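Local coordinates for protein beta-N-acetylhexosaminidase (Beutenbergia cavernae, PDB 5BU9) that probably hydrolyses terminal non-reducing N-acetyl-D-hexosamine residues from N-acetyl-beta-D-hexosaminides, as a member of glycosyl hydrolase family 3, at residues T28-L42 with L60-L74. Numbering follows the deposited sequence.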
ATOM      1  N   THR A  28     -14.012   3.053  11.599  1.00 33.83           N
ATOM      2  CA  THR A  28     -13.372   1.870  11.009  1.00 31.47           C
ATOM      3  C   THR A  28     -14.150   0.588  11.314  1.00 37.16           C
ATOM      4  O   THR A  28     -14.365  -0.243  10.450  1.00 38.37           O
ATOM      5  CB  THR A  28     -11.959   1.734  11.533  1.00 42.67           C
ATOM      6  OG1 THR A  28     -11.328   3.003  11.384  1.00 29.43           O
ATOM      7  CG2 THR A  28     -11.176   0.681  10.749  1.00 34.22           C
ATOM      8  N   LEU A  29     -14.560   0.443  12.564  1.00 35.69           N
ATOM      9  CA  LEU A  29     -15.388  -0.664  12.980  1.00 32.85           C
ATOM     10  C   LEU A  29     -16.712  -0.682  12.195  1.00 36.06           C
ATOM     11  O   LEU A  29     -17.158  -1.721  11.765  1.00 35.03           O
ATOM     12  CB  LEU A  29     -15.651  -0.582  14.493  1.00 33.01           C
ATOM     13  CG  LEU A  29     -14.455  -0.816  15.423  1.00 52.59           C
ATOM     14  CD1 LEU A  29     -14.881  -0.648  16.879  1.00 35.42           C
ATOM     15  CD2 LEU A  29     -13.862  -2.205  15.228  1.00 42.48           C
ATOM     16  N   ASP A  30     -17.340   0.474  12.025  1.00 34.86           N
ATOM     17  CA  ASP A  30     -18.519   0.551  11.186  1.00 31.78           C
ATOM     18  C   ASP A  30     -18.209   0.188   9.733  1.00 42.68           C
ATOM     19  O   ASP A  30     -19.030  -0.429   9.068  1.00 40.35           O
ATOM     20  CB  ASP A  30     -19.132   1.957  11.205  1.00 34.25           C
ATOM     21  CG  ASP A  30     -19.712   2.354  12.593  1.00 35.69           C
ATOM     22  OD1 ASP A  30     -19.999   1.457  13.430  1.00 44.07           O
ATOM     23  OD2 ASP A  30     -19.870   3.582  12.815  1.00 49.55           O
ATOM     24  N   ALA A  31     -17.056   0.609   9.226  1.00 38.27           N
ATOM     25  CA  ALA A  31     -16.692   0.328   7.829  1.00 30.05           C
ATOM     26  C   ALA A  31     -16.646  -1.181   7.626  1.00 47.50           C
ATOM     27  O   ALA A  31     -17.169  -1.662   6.639  1.00 35.25           O
ATOM     28  CB  ALA A  31     -15.376   0.956   7.463  1.00 27.10           C
ATOM     29  N   ILE A  32     -16.069  -1.916   8.584  1.00 32.77           N
ATOM     30  CA  ILE A  32     -16.063  -3.370   8.547  1.00 31.51           C
ATOM     31  C   ILE A  32     -17.466  -3.981   8.695  1.00 35.63           C
ATOM     32  O   ILE A  32     -17.854  -4.855   7.929  1.00 38.26           O
ATOM     33  CB  ILE A  32     -15.163  -3.954   9.638  1.00 37.33           C
ATOM     34  CG1 ILE A  32     -13.737  -3.468   9.494  1.00 34.28           C
ATOM     35  CG2 ILE A  32     -15.181  -5.456   9.581  1.00 32.19           C
ATOM     36  CD1 ILE A  32     -12.878  -3.889  10.675  1.00 36.03           C
ATOM     37  N   THR A  33     -18.215  -3.560   9.704  1.00 45.85           N
ATOM     38  CA  THR A  33     -19.495  -4.211  10.013  1.00 39.60           C
ATOM     39  C   THR A  33     -20.598  -3.792   9.053  1.00 50.92           C
ATOM     40  O   THR A  33     -21.331  -4.623   8.559  1.00 43.57           O
ATOM     41  CB  THR A  33     -19.962  -3.897  11.453  1.00 44.95           C
ATOM     42  OG1 THR A  33     -18.919  -4.226  12.361  1.00 48.23           O
ATOM     43  CG2 THR A  33     -21.192  -4.743  11.823  1.00 43.36           C
ATOM     44  N   ALA A  34     -20.715  -2.499   8.775  1.00 39.61           N
ATOM     45  CA  ALA A  34     -21.831  -2.026   7.952  1.00 34.19           C
ATOM     46  C   ALA A  34     -21.481  -1.951   6.478  1.00 38.77           C
ATOM     47  O   ALA A  34     -22.356  -2.141   5.645  1.00 47.01           O
ATOM     48  CB  ALA A  34     -22.307  -0.666   8.446  1.00 37.05           C
ATOM     49  N   SER A  35     -20.213  -1.695   6.143  1.00 31.35           N
ATOM     50  CA  SER A  35     -19.828  -1.613   4.733  1.00 32.18           C
ATOM     51  C   SER A  35     -19.010  -2.832   4.245  1.00 33.44           C
ATOM     52  O   SER A  35     -18.574  -2.876   3.101  1.00 35.10           O
ATOM     53  CB  SER A  35     -19.050  -0.312   4.480  1.00 30.71           C
ATOM     54  OG  SER A  35     -19.903   0.818   4.562  1.00 36.72           O
ATOM     55  N   HIS A  36     -18.798  -3.808   5.116  1.00 32.76           N
ATOM     56  CA  HIS A  36     -18.089  -5.055   4.771  1.00 33.04           C
ATOM     57  C   HIS A  36     -16.635  -4.818   4.341  1.00 35.52           C
ATOM     58  O   HIS A  36     -16.030  -5.664   3.657  1.00 37.27           O
ATOM     59  CB  HIS A  36     -18.857  -5.835   3.675  1.00 33.14           C
ATOM     60  CG  HIS A  36     -20.335  -5.905   3.914  1.00 46.31           C
ATOM     61  ND1 HIS A  36     -20.905  -6.811   4.783  1.00 40.95           N
ATOM     62  CD2 HIS A  36     -21.357  -5.160   3.420  1.00 40.03           C
ATOM     63  CE1 HIS A  36     -22.216  -6.614   4.825  1.00 50.48           C
ATOM     64  NE2 HIS A  36     -22.517  -5.627   4.001  1.00 50.69           N
ATOM     65  N   VAL A  37     -16.057  -3.688   4.738  1.00 32.86           N
ATOM     66  CA  VAL A  37     -14.635  -3.452   4.455  1.00 36.21           C
ATOM     67  C   VAL A  37     -13.772  -4.568   5.066  1.00 37.36           C
ATOM     68  O   VAL A  37     -13.965  -4.993   6.222  1.00 31.14           O
ATOM     69  CB  VAL A  37     -14.200  -2.078   4.956  1.00 41.26           C
ATOM     70  CG1 VAL A  37     -12.689  -1.903   4.824  1.00 28.36           C
ATOM     71  CG2 VAL A  37     -14.934  -1.013   4.149  1.00 29.26           C
ATOM     72  N   GLY A  38     -12.839  -5.068   4.270  1.00 40.02           N
ATOM     73  CA  GLY A  38     -12.165  -6.314   4.598  1.00 37.33           C
ATOM     74  C   GLY A  38     -10.715  -6.181   5.024  1.00 29.15           C
ATOM     75  O   GLY A  38     -10.063  -7.182   5.350  1.00 37.74           O
ATOM     76  N   ASN A  39     -10.213  -4.943   5.060  1.00 31.50           N
ATOM     77  CA  ASN A  39      -8.828  -4.703   5.405  1.00 27.42           C
ATOM     78  C   ASN A  39      -8.717  -3.402   6.178  1.00 39.34           C
ATOM     79  O   ASN A  39      -9.503  -2.494   5.953  1.00 33.33           O
ATOM     80  CB  ASN A  39      -7.949  -4.637   4.159  1.00 28.31           C
ATOM     81  CG  ASN A  39      -8.219  -5.772   3.191  1.00 31.43           C
ATOM     82  OD1 ASN A  39      -7.841  -6.910   3.436  1.00 30.00           O
ATOM     83  ND2 ASN A  39      -8.884  -5.457   2.078  1.00 29.49           N
ATOM     84  N   VAL A  40      -7.731  -3.316   7.076  1.00 35.82           N
ATOM     85  CA  VAL A  40      -7.515  -2.112   7.853  1.00 34.33           C
ATOM     86  C   VAL A  40      -6.059  -1.673   7.837  1.00 33.85           C
ATOM     87  O   VAL A  40      -5.148  -2.429   7.501  1.00 35.04           O
ATOM     88  CB  VAL A  40      -8.009  -2.286   9.296  1.00 30.95           C
ATOM     89  CG1 VAL A  40      -9.502  -2.520   9.313  1.00 28.18           C
ATOM     90  CG2 VAL A  40      -7.310  -3.443   9.944  1.00 28.15           C
ATOM     91  N   PHE A  41      -5.866  -0.421   8.205  1.00 27.18           N
ATOM     92  CA  PHE A  41      -4.570   0.196   8.190  1.00 34.68           C
ATOM     93  C   PHE A  41      -4.434   1.023   9.465  1.00 42.60           C
ATOM     94  O   PHE A  41      -5.293   1.838   9.760  1.00 29.66           O
ATOM     95  CB  PHE A  41      -4.408   1.082   6.950  1.00 27.44           C
ATOM     96  CG  PHE A  41      -3.197   1.942   6.991  1.00 36.85           C
ATOM     97  CD1 PHE A  41      -1.966   1.443   6.593  1.00 31.33           C
ATOM     98  CD2 PHE A  41      -3.269   3.249   7.462  1.00 30.84           C
ATOM     99  CE1 PHE A  41      -0.820   2.252   6.650  1.00 32.64           C
ATOM    100  CE2 PHE A  41      -2.142   4.060   7.510  1.00 49.20           C
ATOM    101  CZ  PHE A  41      -0.908   3.548   7.107  1.00 30.80           C
ATOM    102  N   LEU A  42      -3.364   0.832  10.218  1.00 37.95           N
ATOM    103  CA  LEU A  42      -3.134   1.649  11.427  1.00 31.63           C
ATOM    104  C   LEU A  42      -2.314   2.895  11.101  1.00 42.23           C
ATOM    105  O   LEU A  42      -1.165   2.775  10.653  1.00 36.75           O
ATOM    106  CB  LEU A  42      -2.436   0.813  12.508  1.00 33.53           C
ATOM    107  CG  LEU A  42      -3.377  -0.017  13.383  1.00 32.45           C
ATOM    108  CD1 LEU A  42      -4.039  -1.116  12.638  1.00 36.67           C
ATOM    109  CD2 LEU A  42      -2.623  -0.576  14.584  1.00 33.47           C
ATOM    110  N   LEU A  60     -10.456  -4.817  16.118  1.00 46.54           N
ATOM    111  CA  LEU A  60     -10.756  -4.733  14.697  1.00 41.11           C
ATOM    112  C   LEU A  60     -11.052  -6.140  14.189  1.00 39.17           C
ATOM    113  O   LEU A  60     -12.017  -6.345  13.467  1.00 54.79           O
ATOM    114  CB  LEU A  60      -9.601  -4.080  13.918  1.00 31.64           C
ATOM    115  CG  LEU A  60      -9.189  -2.640  14.330  1.00 31.42           C
ATOM    116  CD1 LEU A  60      -7.905  -2.194  13.636  1.00 40.02           C
ATOM    117  CD2 LEU A  60     -10.290  -1.682  13.984  1.00 42.22           C
ATOM    118  N   THR A  61     -10.236  -7.120  14.575  1.00 44.62           N
ATOM    119  CA  THR A  61     -10.411  -8.448  14.009  1.00 50.83           C
ATOM    120  C   THR A  61     -11.671  -9.059  14.612  1.00 40.00           C
ATOM    121  O   THR A  61     -12.277  -9.940  14.027  1.00 51.15           O
ATOM    122  CB  THR A  61      -9.183  -9.377  14.241  1.00 42.87           C
ATOM    123  OG1 THR A  61      -8.858  -9.425  15.627  1.00 54.83           O
ATOM    124  CG2 THR A  61      -7.977  -8.873  13.476  1.00 41.25           C
ATOM    125  N   ALA A  62     -12.085  -8.552  15.769  1.00 43.45           N
ATOM    126  CA  ALA A  62     -13.299  -9.053  16.410  1.00 51.46           C
ATOM    127  C   ALA A  62     -14.545  -8.655  15.608  1.00 43.48           C
ATOM    128  O   ALA A  62     -15.627  -9.168  15.838  1.00 45.24           O
ATOM    129  CB  ALA A  62     -13.395  -8.547  17.833  1.00 41.65           C
ATOM    130  N   ALA A  63     -14.393  -7.733  14.668  1.00 51.61           N
ATOM    131  CA  ALA A  63     -15.525  -7.312  13.871  1.00 44.08           C
ATOM    132  C   ALA A  63     -15.679  -8.210  12.663  1.00 42.68           C
ATOM    133  O   ALA A  63     -16.669  -8.099  11.955  1.00 50.55           O
ATOM    134  CB  ALA A  63     -15.373  -5.855  13.437  1.00 36.14           C
ATOM    135  N   VAL A  64     -14.720  -9.100  12.410  1.00 44.02           N
ATOM    136  CA  VAL A  64     -14.923 -10.018  11.292  1.00 53.12           C
ATOM    137  C   VAL A  64     -15.860 -11.079  11.810  1.00 57.80           C
ATOM    138  O   VAL A  64     -15.661 -11.650  12.879  1.00 49.82           O
ATOM    139  CB  VAL A  64     -13.606 -10.630  10.650  1.00 46.81           C
ATOM    140  CG1 VAL A  64     -12.430  -9.669  10.671  1.00 49.56           C
ATOM    141  CG2 VAL A  64     -13.233 -11.990  11.176  1.00 38.30           C
ATOM    142  N   THR A  65     -16.937 -11.240  11.052  1.00 40.45           N
ATOM    143  CA  THR A  65     -18.029 -12.184  11.269  1.00 43.64           C
ATOM    144  C   THR A  65     -18.405 -12.668   9.884  1.00 49.40           C
ATOM    145  O   THR A  65     -17.882 -12.149   8.886  1.00 54.70           O
ATOM    146  CB  THR A  65     -19.268 -11.543  11.908  1.00 55.38           C
ATOM    147  OG1 THR A  65     -19.756 -10.503  11.039  1.00 50.87           O
ATOM    148  CG2 THR A  65     -18.931 -10.944  13.263  1.00 47.55           C
ATOM    149  N   ASP A  66     -19.327 -13.622   9.816  1.00 49.80           N
ATOM    150  CA  ASP A  66     -19.783 -14.111   8.536  1.00 45.34           C
ATOM    151  C   ASP A  66     -20.594 -13.030   7.783  1.00 44.13           C
ATOM    152  O   ASP A  66     -20.451 -12.840   6.571  1.00 51.87           O
ATOM    153  CB  ASP A  66     -20.624 -15.393   8.707  1.00 49.91           C
ATOM    154  CG  ASP A  66     -20.859 -16.094   7.371  1.00 75.17           C
ATOM    155  OD1 ASP A  66     -19.904 -16.737   6.868  1.00 85.13           O
ATOM    156  OD2 ASP A  66     -21.972 -15.967   6.802  1.00 76.93           O
ATOM    157  N   GLU A  67     -21.445 -12.331   8.513  1.00 45.12           N
ATOM    158  CA  GLU A  67     -22.204 -11.225   7.959  1.00 53.26           C
ATOM    159  C   GLU A  67     -21.324 -10.040   7.538  1.00 56.52           C
ATOM    160  O   GLU A  67     -21.619  -9.366   6.564  1.00 47.40           O
ATOM    161  CB  GLU A  67     -23.247 -10.770   8.974  1.00 59.18           C
ATOM    162  CG  GLU A  67     -24.152  -9.677   8.458  1.00 93.20           C
ATOM    163  CD  GLU A  67     -25.417  -9.597   9.265  1.00105.81           C
ATOM    164  OE1 GLU A  67     -25.624 -10.515  10.087  1.00102.84           O
ATOM    165  OE2 GLU A  67     -26.191  -8.631   9.086  1.00103.17           O
ATOM    166  N   ALA A  68     -20.232  -9.796   8.253  1.00 40.11           N
ATOM    167  CA  ALA A  68     -19.363  -8.675   7.905  1.00 45.50           C
ATOM    168  C   ALA A  68     -18.510  -8.957   6.661  1.00 41.34           C
ATOM    169  O   ALA A  68     -18.572  -8.227   5.687  1.00 44.73           O
ATOM    170  CB  ALA A  68     -18.476  -8.321   9.072  1.00 37.32           C
ATOM    171  N   THR A  69     -17.715 -10.019   6.700  1.00 37.33           N
ATOM    172  CA  THR A  69     -16.730 -10.272   5.649  1.00 45.07           C
ATOM    173  C   THR A  69     -16.757 -11.731   5.178  1.00 44.63           C
ATOM    174  O   THR A  69     -15.762 -12.232   4.632  1.00 42.36           O
ATOM    175  CB  THR A  69     -15.297  -9.950   6.129  1.00 34.15           C
ATOM    176  OG1 THR A  69     -14.973 -10.818   7.222  1.00 38.90           O
ATOM    177  CG2 THR A  69     -15.208  -8.536   6.632  1.00 40.40           C
ATOM    178  N   GLY A  70     -17.867 -12.425   5.424  1.00 46.04           N
ATOM    179  CA  GLY A  70     -17.955 -13.848   5.095  1.00 40.65           C
ATOM    180  C   GLY A  70     -16.914 -14.671   5.841  1.00 63.40           C
ATOM    181  O   GLY A  70     -16.509 -15.750   5.381  1.00 43.22           O
ATOM    182  N   GLY A  71     -16.495 -14.161   7.002  1.00 41.05           N
ATOM    183  CA  GLY A  71     -15.485 -14.814   7.813  1.00 42.88           C
ATOM    184  C   GLY A  71     -14.056 -14.609   7.320  1.00 57.96           C
ATOM    185  O   GLY A  71     -13.115 -15.091   7.935  1.00 40.34           O
ATOM    186  N   VAL A  72     -13.883 -13.892   6.215  1.00 40.41           N
ATOM    187  CA  VAL A  72     -12.550 -13.621   5.694  1.00 42.50           C
ATOM    188  C   VAL A  72     -11.767 -12.706   6.640  1.00 41.78           C
ATOM    189  O   VAL A  72     -12.262 -11.656   7.056  1.00 42.40           O
ATOM    190  CB  VAL A  72     -12.631 -13.020   4.309  1.00 39.05           C
ATOM    191  CG1 VAL A  72     -11.246 -12.571   3.849  1.00 38.60           C
ATOM    192  CG2 VAL A  72     -13.195 -14.070   3.355  1.00 38.80           C
ATOM    193  N   PRO A  73     -10.541 -13.116   6.995  1.00 36.91           N
ATOM    194  CA  PRO A  73      -9.775 -12.313   7.960  1.00 38.17           C
ATOM    195  C   PRO A  73      -9.264 -11.006   7.352  1.00 41.34           C
ATOM    196  O   PRO A  73      -9.183 -10.873   6.142  1.00 43.28           O
ATOM    197  CB  PRO A  73      -8.622 -13.244   8.376  1.00 37.95           C
ATOM    198  CG  PRO A  73      -8.574 -14.334   7.321  1.00 46.94           C
ATOM    199  CD  PRO A  73      -9.975 -14.464   6.789  1.00 40.17           C
ATOM    200  N   LEU A  74      -8.970 -10.035   8.208  1.00 42.28           N
ATOM    201  CA  LEU A  74      -8.423  -8.754   7.787  1.00 33.83           C
ATOM    202  C   LEU A  74      -6.965  -8.879   7.371  1.00 36.12           C
ATOM    203  O   LEU A  74      -6.194  -9.601   7.994  1.00 42.53           O
ATOM    204  CB  LEU A  74      -8.527  -7.731   8.927  1.00 33.91           C
ATOM    205  CG  LEU A  74      -9.899  -7.482   9.566  1.00 37.05           C
ATOM    206  CD1 LEU A  74      -9.819  -6.483  10.741  1.00 35.58           C
ATOM    207  CD2 LEU A  74     -10.873  -7.010   8.470  1.00 30.21           C
TER
HETATM  208  O   HOH W   1     -18.907  -7.203  12.611  1.00 47.75           O
HETATM  209  O   HOH W   2     -11.783  -9.491   5.393  1.00 33.10           O
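The backbones of 28-42 and 60-74 approach most closely at Asn39 and Leu74, whose CA atoms are 4.7 Å apart, and at Thr33 and Ala68, while Leu29 and Leu60 stand farther off. Leu60 divides its branches between helix and strand: CD2 lies 3.8 Å from Leu29 CD2, the two side chains meeting at about a right angle, and CD1 slants across Val40 CG2 and Leu42 CD1. Ile32 fills the middle. With CG1 anti to the carbonyl carbon (chi1 -59°) and the chain extended beyond it, CD1 meets Leu74 CD1 tip to tip at 4.0 Å, and CG2 rests on the methyl of Ala63. Both segments belong to the TIM-barrel domain of family 3: strand 39-43 lies between strands 15-20 and 75-82 of the sheet, parallel to both, and the connection that leads into the latter, including helices 50-61 and 66-69, packs beside helix 26-35. At the far end of that helix His36 adopts a positive phi and turns the edge of its ring to the short helix 66-69. ND1 donates to Ala68 O at 2.9 Å, with the acceptor in the ring plane, and makes a weaker, more bent bond to Glu67 O, which also accepts from Gln9. A leucine here would probably leave Ala68 O without its side-chain donor and the helix end less firmly tied to helix 66-69. Thr65 caps the N-terminus of helix 66-69, its OG1 accepting from Ala68 N, and Thr69 OG1 donates to Val72 O at 2.8 Å across the type I' turn 69-72. Beyond this turn, Leu74 CA makes a nearly straight CA-H...O contact with Gly38 O at 3.3 Å, and this buried glycine's carbonyl also accepts from Lys337 NZ, as do Pro73 O and Asn39 OD1.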